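Local coordinates for protein ATP-dependent RNA helicase HrpB (Escherichia coli, PDB 6EUD) that hydrolyses ATP to ADP and phosphate as a bacterial RNA helicase of the DEAH/RHA group that binds single-stranded RNA, at residues 14-19 / 24-29; 54-59 / 65-70; 98-103 / 108-113; 141-146 / 168-173. All coordinates share one frame; numbering follows the deposited sequence.

Interaction 1 of 4, residues 14-19 / 24-29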
loop_
_atom_site.group_PDB
_atom_site.type_symbol
_atom_site.label_atom_id
_atom_site.label_comp_id
_atom_site.label_asym_id
_atom_site.label_seq_id
_atom_site.Cartn_x
_atom_site.Cartn_y
_atom_site.Cartn_z
ATOM N N PRO A 14 -35.842 19.761 -6.290
ATOM C CA PRO A 14 -35.782 20.748 -7.374
ATOM C C PRO A 14 -34.384 21.337 -7.575
ATOM O O PRO A 14 -33.959 21.503 -8.717
ATOM C CB PRO A 14 -36.774 21.826 -6.924
ATOM C CG PRO A 14 -37.708 21.111 -5.999
ATOM C CD PRO A 14 -36.839 20.135 -5.272
ATOM N N GLU A 15 -33.682 21.637 -6.487
ATOM C CA GLU A 15 -32.304 22.126 -6.570
ATOM C C GLU A 15 -31.407 21.130 -7.302
ATOM O O GLU A 15 -30.492 21.519 -8.034
ATOM C CB GLU A 15 -31.746 22.408 -5.172
ATOM C CG GLU A 15 -30.260 22.760 -5.143
ATOM C CD GLU A 15 -29.773 23.156 -3.759
ATOM O OE1 GLU A 15 -30.215 22.536 -2.767
ATOM O OE2 GLU A 15 -28.950 24.090 -3.662
ATOM N N LEU A 16 -31.688 19.844 -7.096
ATOM C CA LEU A 16 -30.907 18.760 -7.684
ATOM C C LEU A 16 -31.127 18.635 -9.190
ATOM O O LEU A 16 -30.177 18.439 -9.950
ATOM C CB LEU A 16 -31.250 17.431 -7.011
ATOM C CG LEU A 16 -30.204 16.335 -7.193
ATOM C CD1 LEU A 16 -28.887 16.757 -6.566
ATOM C CD2 LEU A 16 -30.691 15.024 -6.612
ATOM N N LEU A 17 -32.383 18.735 -9.610
ATOM C CA LEU A 17 -32.712 18.640 -11.021
ATOM C C LEU A 17 -32.050 19.775 -11.795
ATOM O O LEU A 17 -31.509 19.552 -12.876
ATOM C CB LEU A 17 -34.224 18.662 -11.224
ATOM C CG LEU A 17 -34.971 17.512 -10.555
ATOM C CD1 LEU A 17 -36.454 17.589 -10.868
ATOM C CD2 LEU A 17 -34.397 16.198 -10.998
ATOM N N THR A 18 -32.077 20.982 -11.231
ATOM C CA THR A 18 -31.443 22.147 -11.852
ATOM C C THR A 18 -29.936 21.941 -12.038
ATOM O O THR A 18 -29.390 22.238 -13.101
ATOM C CB THR A 18 -31.674 23.431 -11.029
ATOM O OG1 THR A 18 -33.079 23.706 -10.946
ATOM C CG2 THR A 18 -30.969 24.610 -11.677
ATOM N N ALA A 19 -29.269 21.430 -11.005
ATOM C CA ALA A 19 -27.837 21.131 -11.088
ATOM C C ALA A 19 -27.573 19.929 -11.990
ATOM O O ALA A 19 -26.567 19.877 -12.706
ATOM C CB ALA A 19 -27.259 20.878 -9.697
ATOM N N PRO A 24 -21.742 18.152 -15.514
ATOM C CA PRO A 24 -21.383 16.744 -15.721
ATOM C C PRO A 24 -21.282 15.942 -14.404
ATOM O O PRO A 24 -21.459 14.722 -14.425
ATOM C CB PRO A 24 -20.022 16.830 -16.424
ATOM C CG PRO A 24 -19.469 18.148 -16.026
ATOM C CD PRO A 24 -20.648 19.063 -15.900
ATOM N N GLN A 25 -21.004 16.605 -13.284
ATOM C CA GLN A 25 -21.039 15.923 -11.993
ATOM C C GLN A 25 -21.882 16.716 -10.986
ATOM O O GLN A 25 -21.826 17.947 -10.934
ATOM C CB GLN A 25 -19.624 15.706 -11.438
ATOM C CG GLN A 25 -18.707 14.924 -12.344
ATOM C CD GLN A 25 -18.137 15.791 -13.453
ATOM O OE1 GLN A 25 -17.947 16.998 -13.281
ATOM N NE2 GLN A 25 -17.912 15.191 -14.613
ATOM N N VAL A 26 -22.673 15.998 -10.198
ATOM C CA VAL A 26 -23.435 16.606 -9.121
ATOM C C VAL A 26 -23.185 15.864 -7.815
ATOM O O VAL A 26 -23.338 14.648 -7.749
ATOM C CB VAL A 26 -24.936 16.604 -9.421
ATOM C CG1 VAL A 26 -25.708 17.094 -8.213
ATOM C CG2 VAL A 26 -25.227 17.475 -10.627
ATOM N N LEU A 27 -22.792 16.599 -6.780
ATOM C CA LEU A 27 -22.552 16.009 -5.466
ATOM C C LEU A 27 -23.743 16.216 -4.517
ATOM O O LEU A 27 -24.157 17.351 -4.256
ATOM C CB LEU A 27 -21.274 16.596 -4.864
ATOM C CG LEU A 27 -20.990 16.298 -3.388
ATOM C CD1 LEU A 27 -20.974 14.793 -3.098
ATOM C CD2 LEU A 27 -19.686 16.951 -2.939
ATOM N N LEU A 28 -24.308 15.118 -4.017
ATOM C CA LEU A 28 -25.427 15.193 -3.078
ATOM C C LEU A 28 -25.064 14.657 -1.696
ATOM O O LEU A 28 -24.546 13.549 -1.549
ATOM C CB LEU A 28 -26.646 14.428 -3.599
ATOM C CG LEU A 28 -27.789 14.294 -2.580
ATOM C CD1 LEU A 28 -28.556 15.609 -2.367
ATOM C CD2 LEU A 28 -28.727 13.173 -2.947
ATOM N N SER A 29 -25.356 15.470 -0.690
ATOM C CA SER A 29 -25.147 15.122 0.703
ATOM C C SER A 29 -26.496 15.095 1.438
ATOM O O SER A 29 -27.290 16.031 1.336
ATOM C CB SER A 29 -24.182 16.117 1.340
ATOM O OG SER A 29 -24.079 15.910 2.729
#

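Interaction 2 of 4, residues 54-59 / 65-70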
loop_
_atom_site.group_PDB
_atom_site.type_symbol
_atom_site.label_atom_id
_atom_site.label_comp_id
_atom_site.label_asym_id
_atom_site.label_seq_id
_atom_site.Cartn_x
_atom_site.Cartn_y
_atom_site.Cartn_z
ATOM N N ILE A 54 -30.295 4.422 -15.681
ATOM C CA ILE A 54 -29.573 4.942 -14.520
ATOM C C ILE A 54 -28.963 3.796 -13.732
ATOM O O ILE A 54 -29.652 2.827 -13.415
ATOM C CB ILE A 54 -30.483 5.742 -13.577
ATOM C CG1 ILE A 54 -31.207 6.855 -14.332
ATOM C CG2 ILE A 54 -29.678 6.293 -12.405
ATOM C CD1 ILE A 54 -32.222 7.597 -13.483
ATOM N N ILE A 55 -27.674 3.898 -13.419
ATOM C CA ILE A 55 -27.009 2.863 -12.636
ATOM C C ILE A 55 -26.778 3.338 -11.205
ATOM O O ILE A 55 -26.317 4.465 -10.982
ATOM C CB ILE A 55 -25.662 2.453 -13.241
ATOM C CG1 ILE A 55 -25.783 2.188 -14.745
ATOM C CG2 ILE A 55 -25.133 1.219 -12.531
ATOM C CD1 ILE A 55 -26.593 0.969 -15.097
ATOM N N LEU A 56 -27.105 2.474 -10.244
ATOM C CA LEU A 56 -26.948 2.795 -8.831
ATOM C C LEU A 56 -26.010 1.810 -8.146
ATOM O O LEU A 56 -26.414 0.678 -7.829
ATOM C CB LEU A 56 -28.304 2.795 -8.129
ATOM C CG LEU A 56 -28.300 3.127 -6.638
ATOM C CD1 LEU A 56 -27.725 4.517 -6.405
ATOM C CD2 LEU A 56 -29.698 3.020 -6.068
ATOM N N LEU A 57 -24.764 2.248 -7.923
ATOM C CA LEU A 57 -23.742 1.432 -7.257
ATOM C C LEU A 57 -23.949 1.424 -5.757
ATOM O O LEU A 57 -24.121 2.478 -5.149
ATOM C CB LEU A 57 -22.329 1.945 -7.570
ATOM C CG LEU A 57 -21.186 1.228 -6.824
ATOM C CD1 LEU A 57 -21.111 -0.232 -7.238
ATOM C CD2 LEU A 57 -19.831 1.907 -7.032
ATOM N N GLU A 58 -23.925 0.234 -5.162
ATOM C CA GLU A 58 -24.005 0.093 -3.713
ATOM C C GLU A 58 -22.768 -0.644 -3.205
ATOM O O GLU A 58 -22.265 -1.531 -3.876
ATOM C CB GLU A 58 -25.289 -0.640 -3.317
ATOM C CG GLU A 58 -26.576 0.088 -3.719
ATOM C CD GLU A 58 -26.800 1.377 -2.939
ATOM O OE1 GLU A 58 -26.293 1.469 -1.801
ATOM O OE2 GLU A 58 -27.487 2.289 -3.459
ATOM N N PRO A 59 -22.278 -0.282 -2.010
ATOM C CA PRO A 59 -20.981 -0.776 -1.524
ATOM C C PRO A 59 -20.964 -2.269 -1.223
ATOM O O PRO A 59 -19.953 -2.906 -1.462
ATOM C CB PRO A 59 -20.762 0.022 -0.243
ATOM C CG PRO A 59 -22.166 0.325 0.243
ATOM C CD PRO A 59 -22.997 0.509 -0.991
ATOM N N ARG A 65 -29.532 -4.923 -2.454
ATOM C CA ARG A 65 -30.811 -5.536 -2.740
ATOM C C ARG A 65 -31.876 -4.974 -1.809
ATOM O O ARG A 65 -33.059 -5.091 -2.073
ATOM C CB ARG A 65 -30.710 -7.059 -2.651
ATOM C CG ARG A 65 -32.000 -7.773 -3.038
ATOM C CD ARG A 65 -31.835 -9.279 -3.027
ATOM N NE ARG A 65 -30.688 -9.691 -2.227
ATOM C CZ ARG A 65 -30.777 -10.183 -0.996
ATOM N NH1 ARG A 65 -31.965 -10.322 -0.413
ATOM N NH2 ARG A 65 -29.677 -10.527 -0.345
ATOM N N ASN A 66 -31.451 -4.319 -0.736
ATOM C CA ASN A 66 -32.379 -3.528 0.059
ATOM C C ASN A 66 -32.932 -2.365 -0.755
ATOM O O ASN A 66 -34.137 -2.132 -0.782
ATOM C CB ASN A 66 -31.708 -3.011 1.329
ATOM C CG ASN A 66 -31.782 -4.003 2.458
ATOM O OD1 ASN A 66 -32.660 -4.865 2.476
ATOM N ND2 ASN A 66 -30.858 -3.900 3.403
ATOM N N VAL A 67 -32.038 -1.652 -1.434
ATOM C CA VAL A 67 -32.423 -0.497 -2.243
ATOM C C VAL A 67 -33.314 -0.870 -3.436
ATOM O O VAL A 67 -34.336 -0.226 -3.674
ATOM C CB VAL A 67 -31.171 0.240 -2.754
ATOM C CG1 VAL A 67 -31.560 1.516 -3.471
ATOM C CG2 VAL A 67 -30.253 0.546 -1.594
ATOM N N ALA A 68 -32.917 -1.908 -4.172
ATOM C CA ALA A 68 -33.635 -2.377 -5.364
ATOM C C ALA A 68 -35.019 -2.939 -5.051
ATOM O O ALA A 68 -35.967 -2.696 -5.794
ATOM C CB ALA A 68 -32.814 -3.427 -6.088
ATOM N N GLN A 69 -35.123 -3.701 -3.966
ATOM C CA GLN A 69 -36.399 -4.290 -3.559
ATOM C C GLN A 69 -37.342 -3.241 -2.951
ATOM O O GLN A 69 -38.546 -3.243 -3.222
ATOM C CB GLN A 69 -36.169 -5.437 -2.566
ATOM C CG GLN A 69 -37.444 -6.112 -2.081
ATOM C CD GLN A 69 -38.028 -5.447 -0.846
ATOM O OE1 GLN A 69 -37.364 -4.648 -0.182
ATOM N NE2 GLN A 69 -39.282 -5.765 -0.539
ATOM N N ARG A 70 -36.789 -2.352 -2.130
ATOM C CA ARG A 70 -37.589 -1.330 -1.466
ATOM C C ARG A 70 -38.096 -0.287 -2.446
ATOM O O ARG A 70 -39.225 0.185 -2.325
ATOM C CB ARG A 70 -36.791 -0.648 -0.357
ATOM C CG ARG A 70 -36.635 -1.490 0.897
ATOM C CD ARG A 70 -36.745 -0.628 2.139
ATOM N NE ARG A 70 -37.759 0.413 1.976
ATOM C CZ ARG A 70 -39.071 0.204 2.052
ATOM N NH1 ARG A 70 -39.544 -1.015 2.280
ATOM N NH2 ARG A 70 -39.913 1.215 1.891
#

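Interaction 3 of 4, residues 98-103 / 108-113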
loop_
_atom_site.group_PDB
_atom_site.type_symbol
_atom_site.label_atom_id
_atom_site.label_comp_id
_atom_site.label_asym_id
_atom_site.label_seq_id
_atom_site.Cartn_x
_atom_site.Cartn_y
_atom_site.Cartn_z
ATOM N N ARG A 98 -34.927 0.257 -16.176
ATOM C CA ARG A 98 -34.304 1.524 -16.521
ATOM C C ARG A 98 -33.355 1.930 -15.400
ATOM O O ARG A 98 -32.495 2.791 -15.576
ATOM C CB ARG A 98 -35.364 2.594 -16.788
ATOM C CG ARG A 98 -36.027 2.455 -18.155
ATOM C CD ARG A 98 -36.982 3.593 -18.402
ATOM N NE ARG A 98 -36.323 4.873 -18.169
ATOM C CZ ARG A 98 -36.954 6.040 -18.121
ATOM N NH1 ARG A 98 -38.271 6.091 -18.287
ATOM N NH2 ARG A 98 -36.267 7.155 -17.897
ATOM N N LEU A 99 -33.506 1.271 -14.257
ATOM C CA LEU A 99 -32.708 1.559 -13.075
ATOM C C LEU A 99 -32.119 0.262 -12.540
ATOM O O LEU A 99 -32.843 -0.593 -12.026
ATOM C CB LEU A 99 -33.566 2.254 -12.008
ATOM C CG LEU A 99 -32.962 2.831 -10.722
ATOM C CD1 LEU A 99 -32.799 1.767 -9.645
ATOM C CD2 LEU A 99 -31.645 3.515 -11.001
ATOM N N GLU A 100 -30.806 0.118 -12.668
ATOM C CA GLU A 100 -30.123 -1.068 -12.173
ATOM C C GLU A 100 -29.320 -0.726 -10.916
ATOM O O GLU A 100 -28.658 0.310 -10.852
ATOM C CB GLU A 100 -29.229 -1.659 -13.267
ATOM C CG GLU A 100 -30.008 -2.140 -14.486
ATOM C CD GLU A 100 -29.127 -2.743 -15.577
ATOM O OE1 GLU A 100 -27.887 -2.648 -15.469
ATOM O OE2 GLU A 100 -29.674 -3.317 -16.548
ATOM N N VAL A 101 -29.406 -1.594 -9.911
ATOM C CA VAL A 101 -28.696 -1.396 -8.652
ATOM C C VAL A 101 -27.595 -2.438 -8.530
ATOM O O VAL A 101 -27.854 -3.583 -8.178
ATOM C CB VAL A 101 -29.637 -1.495 -7.428
ATOM C CG1 VAL A 101 -28.890 -1.126 -6.153
ATOM C CG2 VAL A 101 -30.858 -0.596 -7.611
ATOM N N VAL A 102 -26.363 -2.025 -8.809
ATOM C CA VAL A 102 -25.249 -2.958 -8.929
ATOM C C VAL A 102 -24.301 -2.902 -7.730
ATOM O O VAL A 102 -24.323 -1.945 -6.953
ATOM C CB VAL A 102 -24.454 -2.680 -10.220
ATOM C CG1 VAL A 102 -25.384 -2.723 -11.426
ATOM C CG2 VAL A 102 -23.757 -1.327 -10.141
ATOM N N THR A 103 -23.475 -3.940 -7.596
ATOM C CA THR A 103 -22.467 -4.033 -6.540
ATOM C C THR A 103 -21.429 -5.112 -6.823
ATOM O O THR A 103 -21.510 -5.806 -7.830
ATOM C CB THR A 103 -23.082 -4.361 -5.192
ATOM O OG1 THR A 103 -22.043 -4.416 -4.204
ATOM C CG2 THR A 103 -23.766 -5.719 -5.264
ATOM N N THR A 108 -17.684 -1.967 -12.488
ATOM C CA THR A 108 -16.384 -2.035 -13.141
ATOM C C THR A 108 -16.435 -2.910 -14.405
ATOM O O THR A 108 -15.917 -2.509 -15.438
ATOM C CB THR A 108 -15.294 -2.565 -12.183
ATOM O OG1 THR A 108 -15.288 -1.780 -10.981
ATOM C CG2 THR A 108 -13.903 -2.503 -12.848
ATOM N N ARG A 109 -17.054 -4.087 -14.314
ATOM C CA ARG A 109 -17.238 -4.970 -15.478
ATOM C C ARG A 109 -17.975 -4.298 -16.636
ATOM O O ARG A 109 -17.538 -4.375 -17.783
ATOM C CB ARG A 109 -17.995 -6.243 -15.075
ATOM C CG ARG A 109 -17.158 -7.204 -14.257
ATOM C CD ARG A 109 -15.765 -7.302 -14.841
ATOM N NE ARG A 109 -14.786 -7.370 -13.772
ATOM C CZ ARG A 109 -13.546 -6.916 -13.872
ATOM N NH1 ARG A 109 -13.123 -6.363 -15.000
ATOM N NH2 ARG A 109 -12.729 -7.013 -12.833
ATOM N N MET A 110 -19.086 -3.638 -16.315
ATOM C CA MET A 110 -19.913 -2.945 -17.298
ATOM C C MET A 110 -19.136 -1.890 -18.091
ATOM O O MET A 110 -19.246 -1.814 -19.318
ATOM C CB MET A 110 -21.116 -2.294 -16.602
ATOM C CG MET A 110 -22.057 -3.298 -15.950
ATOM S SD MET A 110 -23.400 -2.552 -14.993
ATOM C CE MET A 110 -24.128 -1.453 -16.205
ATOM N N ILE A 111 -18.352 -1.081 -17.387
ATOM C CA ILE A 111 -17.559 -0.037 -18.026
ATOM C C ILE A 111 -16.407 -0.629 -18.854
ATOM O O ILE A 111 -16.047 -0.093 -19.905
ATOM C CB ILE A 111 -17.002 0.955 -16.973
ATOM C CG1 ILE A 111 -18.145 1.514 -16.120
ATOM C CG2 ILE A 111 -16.256 2.090 -17.646
ATOM C CD1 ILE A 111 -17.714 2.489 -15.067
ATOM N N GLN A 112 -15.846 -1.747 -18.392
ATOM C CA GLN A 112 -14.762 -2.403 -19.116
ATOM C C GLN A 112 -15.240 -2.944 -20.444
ATOM O O GLN A 112 -14.516 -2.879 -21.445
ATOM C CB GLN A 112 -14.153 -3.540 -18.292
ATOM C CG GLN A 112 -13.337 -3.084 -17.106
ATOM C CD GLN A 112 -11.992 -2.502 -17.501
ATOM O OE1 GLN A 112 -11.707 -2.304 -18.679
ATOM N NE2 GLN A 112 -11.141 -2.257 -16.509
ATOM N N ARG A 113 -16.450 -3.500 -20.446
ATOM C CA ARG A 113 -17.016 -4.078 -21.660
ATOM C C ARG A 113 -17.578 -3.008 -22.590
ATOM O O ARG A 113 -17.392 -3.086 -23.807
ATOM C CB ARG A 113 -18.103 -5.101 -21.340
ATOM C CG ARG A 113 -17.594 -6.374 -20.728
ATOM C CD ARG A 113 -18.741 -7.240 -20.258
ATOM N NE ARG A 113 -19.998 -6.936 -20.946
ATOM C CZ ARG A 113 -20.350 -7.412 -22.142
ATOM N NH1 ARG A 113 -19.554 -8.242 -22.806
ATOM N NH2 ARG A 113 -21.517 -7.071 -22.669
#

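Interaction 4 of 4, residues 141-146 / 168-173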
loop_
_atom_site.group_PDB
_atom_site.type_symbol
_atom_site.label_atom_id
_atom_site.label_comp_id
_atom_site.label_asym_id
_atom_site.label_seq_id
_atom_site.Cartn_x
_atom_site.Cartn_y
_atom_site.Cartn_z
ATOM N N LEU A 141 -13.069 5.858 -13.679
ATOM C CA LEU A 141 -13.477 5.378 -14.997
ATOM C C LEU A 141 -14.550 6.278 -15.573
ATOM O O LEU A 141 -14.469 6.708 -16.720
ATOM C CB LEU A 141 -13.982 3.937 -14.915
ATOM C CG LEU A 141 -12.884 2.947 -14.516
ATOM C CD1 LEU A 141 -13.457 1.600 -14.148
ATOM C CD2 LEU A 141 -11.900 2.798 -15.659
ATOM N N LEU A 142 -15.547 6.588 -14.763
ATOM C CA LEU A 142 -16.656 7.421 -15.215
ATOM C C LEU A 142 -16.240 8.851 -15.593
ATOM O O LEU A 142 -16.830 9.459 -16.483
ATOM C CB LEU A 142 -17.733 7.453 -14.139
ATOM C CG LEU A 142 -18.454 6.120 -13.982
ATOM C CD1 LEU A 142 -19.292 6.090 -12.714
ATOM C CD2 LEU A 142 -19.300 5.850 -15.223
ATOM N N LEU A 143 -15.231 9.392 -14.921
ATOM C CA LEU A 143 -14.707 10.699 -15.290
ATOM C C LEU A 143 -13.933 10.615 -16.620
ATOM O O LEU A 143 -13.797 11.613 -17.334
ATOM C CB LEU A 143 -13.815 11.243 -14.176
ATOM C CG LEU A 143 -14.539 11.712 -12.905
ATOM C CD1 LEU A 143 -13.558 12.204 -11.831
ATOM C CD2 LEU A 143 -15.554 12.786 -13.251
ATOM N N ASP A 144 -13.433 9.428 -16.958
ATOM C CA ASP A 144 -12.751 9.266 -18.229
ATOM C C ASP A 144 -13.748 9.038 -19.357
ATOM O O ASP A 144 -13.555 9.550 -20.462
ATOM C CB ASP A 144 -11.741 8.129 -18.182
ATOM C CG ASP A 144 -10.341 8.626 -17.918
ATOM O OD1 ASP A 144 -10.191 9.791 -17.483
ATOM O OD2 ASP A 144 -9.390 7.870 -18.169
ATOM N N VAL A 145 -14.809 8.283 -19.078
ATOM C CA VAL A 145 -15.901 8.123 -20.027
ATOM C C VAL A 145 -16.495 9.487 -20.392
ATOM O O VAL A 145 -16.881 9.721 -21.537
ATOM C CB VAL A 145 -17.017 7.233 -19.470
ATOM C CG1 VAL A 145 -18.155 7.133 -20.478
ATOM C CG2 VAL A 145 -16.475 5.849 -19.094
ATOM N N GLN A 146 -16.546 10.388 -19.411
ATOM C CA GLN A 146 -17.112 11.725 -19.605
ATOM C C GLN A 146 -16.212 12.698 -20.374
ATOM O O GLN A 146 -16.677 13.741 -20.833
ATOM C CB GLN A 146 -17.454 12.347 -18.255
ATOM C CG GLN A 146 -18.727 11.844 -17.628
ATOM C CD GLN A 146 -18.912 12.421 -16.247
ATOM O OE1 GLN A 146 -17.982 12.418 -15.438
ATOM N NE2 GLN A 146 -20.103 12.941 -15.970
ATOM N N GLN A 168 -14.648 18.334 -3.896
ATOM C CA GLN A 168 -14.774 19.529 -4.739
ATOM C C GLN A 168 -13.404 20.090 -5.088
ATOM O O GLN A 168 -13.268 20.847 -6.044
ATOM C CB GLN A 168 -15.603 20.630 -4.068
ATOM C CG GLN A 168 -16.872 20.193 -3.352
ATOM C CD GLN A 168 -16.531 19.549 -2.048
ATOM O OE1 GLN A 168 -15.448 19.004 -1.930
ATOM N NE2 GLN A 168 -17.409 19.647 -1.050
ATOM N N GLN A 169 -12.394 19.755 -4.294
ATOM C CA GLN A 169 -11.031 20.114 -4.660
ATOM C C GLN A 169 -10.635 19.353 -5.927
ATOM O O GLN A 169 -9.845 19.851 -6.730
ATOM C CB GLN A 169 -10.055 19.829 -3.516
ATOM C CG GLN A 169 -10.254 20.716 -2.294
ATOM C CD GLN A 169 -9.320 20.362 -1.147
ATOM O OE1 GLN A 169 -8.664 19.319 -1.160
ATOM N NE2 GLN A 169 -9.289 21.213 -0.128
ATOM N N MET A 170 -11.189 18.154 -6.103
ATOM C CA MET A 170 -11.038 17.423 -7.356
ATOM C C MET A 170 -12.042 17.944 -8.391
ATOM O O MET A 170 -11.744 18.008 -9.583
ATOM C CB MET A 170 -11.223 15.914 -7.145
ATOM C CG MET A 170 -10.823 15.086 -8.362
ATOM S SD MET A 170 -11.187 13.315 -8.253
ATOM C CE MET A 170 -12.967 13.329 -8.367
ATOM N N LEU A 171 -13.225 18.325 -7.920
ATOM C CA LEU A 171 -14.305 18.772 -8.796
ATOM C C LEU A 171 -14.881 20.135 -8.402
ATOM O O LEU A 171 -15.994 20.216 -7.883
ATOM C CB LEU A 171 -15.425 17.731 -8.800
ATOM C CG LEU A 171 -14.987 16.308 -9.123
ATOM C CD1 LEU A 171 -16.137 15.322 -8.964
ATOM C CD2 LEU A 171 -14.425 16.277 -10.538
ATOM N N PRO A 172 -14.130 21.218 -8.652
ATOM C CA PRO A 172 -14.623 22.557 -8.292
ATOM C C PRO A 172 -15.841 23.001 -9.113
ATOM O O PRO A 172 -16.596 23.871 -8.676
ATOM C CB PRO A 172 -13.417 23.462 -8.575
ATOM C CG PRO A 172 -12.226 22.540 -8.590
ATOM C CD PRO A 172 -12.743 21.253 -9.149
ATOM N N GLU A 173 -16.020 22.402 -10.286
ATOM C CA GLU A 173 -17.123 22.731 -11.185
ATOM C C GLU A 173 -18.408 22.028 -10.775
ATOM O O GLU A 173 -19.440 22.173 -11.430
ATOM C CB GLU A 173 -16.777 22.337 -12.624
ATOM C CG GLU A 173 -16.668 20.817 -12.842
ATOM C CD GLU A 173 -15.405 20.201 -12.240
ATOM O OE1 GLU A 173 -14.473 20.953 -11.880
ATOM O OE2 GLU A 173 -15.355 18.960 -12.112
#

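Interaction 1 of 4, residues 14-19 / 24-29
On the helix whose Leu16 and Ala19 pack against Val26, the carbonyl oxygen Pro14 O is gripped twice by one residue, Thr18. Thr18 N gives the ordinary helical bond, and the hydroxyl Thr18 OG1 donates to Pro14 O at 3.3 Å from the other face of the carbonyl plane, tilted 32° out of it. Toward the strand the helix turns the apolar side chains of Leu16 and Ala19, together with the backbone oxygen of Ala19. Leu16 CD1 lies 3.6 Å from Val26 CG1, the closest approach of two side chains here. With CG opposite the main-chain nitrogen (chi1 -160°), Leu16 brings its tip nearer to the strand than its first bond would suggest. The same methyl, Leu16 CD1, reaches Leu28 CD1 at a looser 4.4 Å. Strand 26-29 lies inside the parallel part of the sheet of this RecA-like ATPase domain and runs straight into the P-loop, residues 30-37, predicted to bind ATP; residues 14-19 run almost antiparallel to it (163°), with the two short axes 9.4 Å apart. Leu28 also lies close to Lys36 of that loop, and Leu40 of the following helix touches both leucines. At the start of the strand, two residues before Leu28, Val26 CG2 sits 3.4 Å from Ala19 O and 4.1 Å from Ala19 CB.

Interaction 2 of 4, residues 54-59 / 65-70
Val67 meets two side chains of residues 54-59 with its pair of methyls. Val67 CG1 comes to 3.5 Å from Leu56 CD2, the two side chains crossing at about a right angle, and also borders Glu58 OE2. Val67 CG2 meets the carboxylate of Glu58 alone, 3.8 Å from Glu58 OE2. In that acid a bend at chi2 (-68°) turns the carboxylate across the end of Val67. Leu56 and Glu58 both point their side chains to the same face of the sheet because they are alternate residues, and Val67 is the residue of 65-70 that meets them both. In the next shell, Leu56 packs on Ile124 of strand 120-125, and Val101 of strand 99-102 touches both Glu58 and Ala68. Strand 53-57 and helix 61-74 form a beta-alpha unit of the first RecA-like domain; the turn joining them, around Glu58 and Pro59, matches motif Ia, which in related DEAH-box helicases contacts RNA. Val67 also comes near Ser37, at the end of the predicted ATP-binding loop, and Glu58 OE2 lies close to Asp126 OD1 of the DEFH box. Toward the Glu58 carboxylate Val67 offers carbon only and no polar partner; the nearby Asp126 carboxylate probably contributes to the electrostatics around Glu58.

Interaction 3 of 4, residues 98-103 / 108-113
Met110 lies with its end against both Glu100 and Val102, touching one with its methyl and the other with its sulfur. Its chain leaves the helix with CG opposite the carbonyl carbon (chi1 -63°), runs straight through chi2 and bends at chi3 (54°). The bend separates the two contacts: Met110 SD rests 4.1 Å from Val102 CG1, while Met110 CE swings on to lie 4.0 Å from Glu100 OE1. Val102 keeps CG1 beside the main-chain nitrogen, with CG2 lodged between nitrogen and carbonyl carbon. Glu100 stretches out beyond CG, and its carboxylate passes the methyl obliquely. Glu100 OE1 forms its salt bridge with Arg86 NE of strand 83-87; the helix offers it only the Met110 methyl. Around this pair of segments, Ile55 of strand 53-57 touches Glu100, Val102 and Met110 alike. Helix 106-113 follows strand 99-102 and passes over strand 53-57 on its way to strand 120-125, a beta-alpha-beta crossover; its other sides face helix 133-145 through Ile111 and helix 361-370, where Arg109 forms a salt bridge with Glu366.

Interaction 4 of 4, residues 141-146 / 168-173
Met170, the first residue of 168-173 to touch the neighbouring helix, meets Leu143 end to end: Met170 CE is 3.7 Å from Leu143 CD1. The methionine starts with CG opposite its main-chain nitrogen (chi1 -169°), extends through chi2, and turns at chi3 (70°), so that the terminal methyl faces the leucine tip. Leu171 comes next, as the chain leaves the short, weakly bonded helix, and Leu171 CD2 adds a looser contact with the same leucine methyl, 4.4 Å from Leu143 CD1. One leucine branch thus serves two successive residues. Both pieces belong to connections between parallel strands of the RecA-like domain: helix 133-145 links strand 120-125, which leads into the DEFH box, with strand 154-159, and the turn of helix 167-170 lies between strand 154-159 and the edge strand 176-178. Beyond Pro172, Glu173 packs on Gln25. Gln25 also touches Leu143, and Gln25 NE2 is hydrogen-bonded to Gln146 OE1 of the last residue of 141-146, whose NE2 additionally bonds to Pro24 O and Leu153 O.

In the fold
All four contacts lie in the N-terminal RecA-like domain and follow one another along the chain. Interactions 1, 2 and 3 each dock a helix on one strand of the same eight-stranded sheet. Helices 13-20 and 61-74 cover one face, near the predicted ATP-binding loop; helices 106-113 and 133-145 lie on the other. Interactions 2 and 3, with centres about 11 Å apart, share neighbouring strands 53-57 and 99-102, joined by backbone hydrogen bonds. Interaction 4 touches interaction 3 through Ile111 and interaction 1, about 14 Å away between centres, through Gln146 and Gln25. Interactions 1 to 3 thus place helices on both faces of the ATPase sheet, and interaction 4 joins helix 133-145 to the connection before strand 176-178.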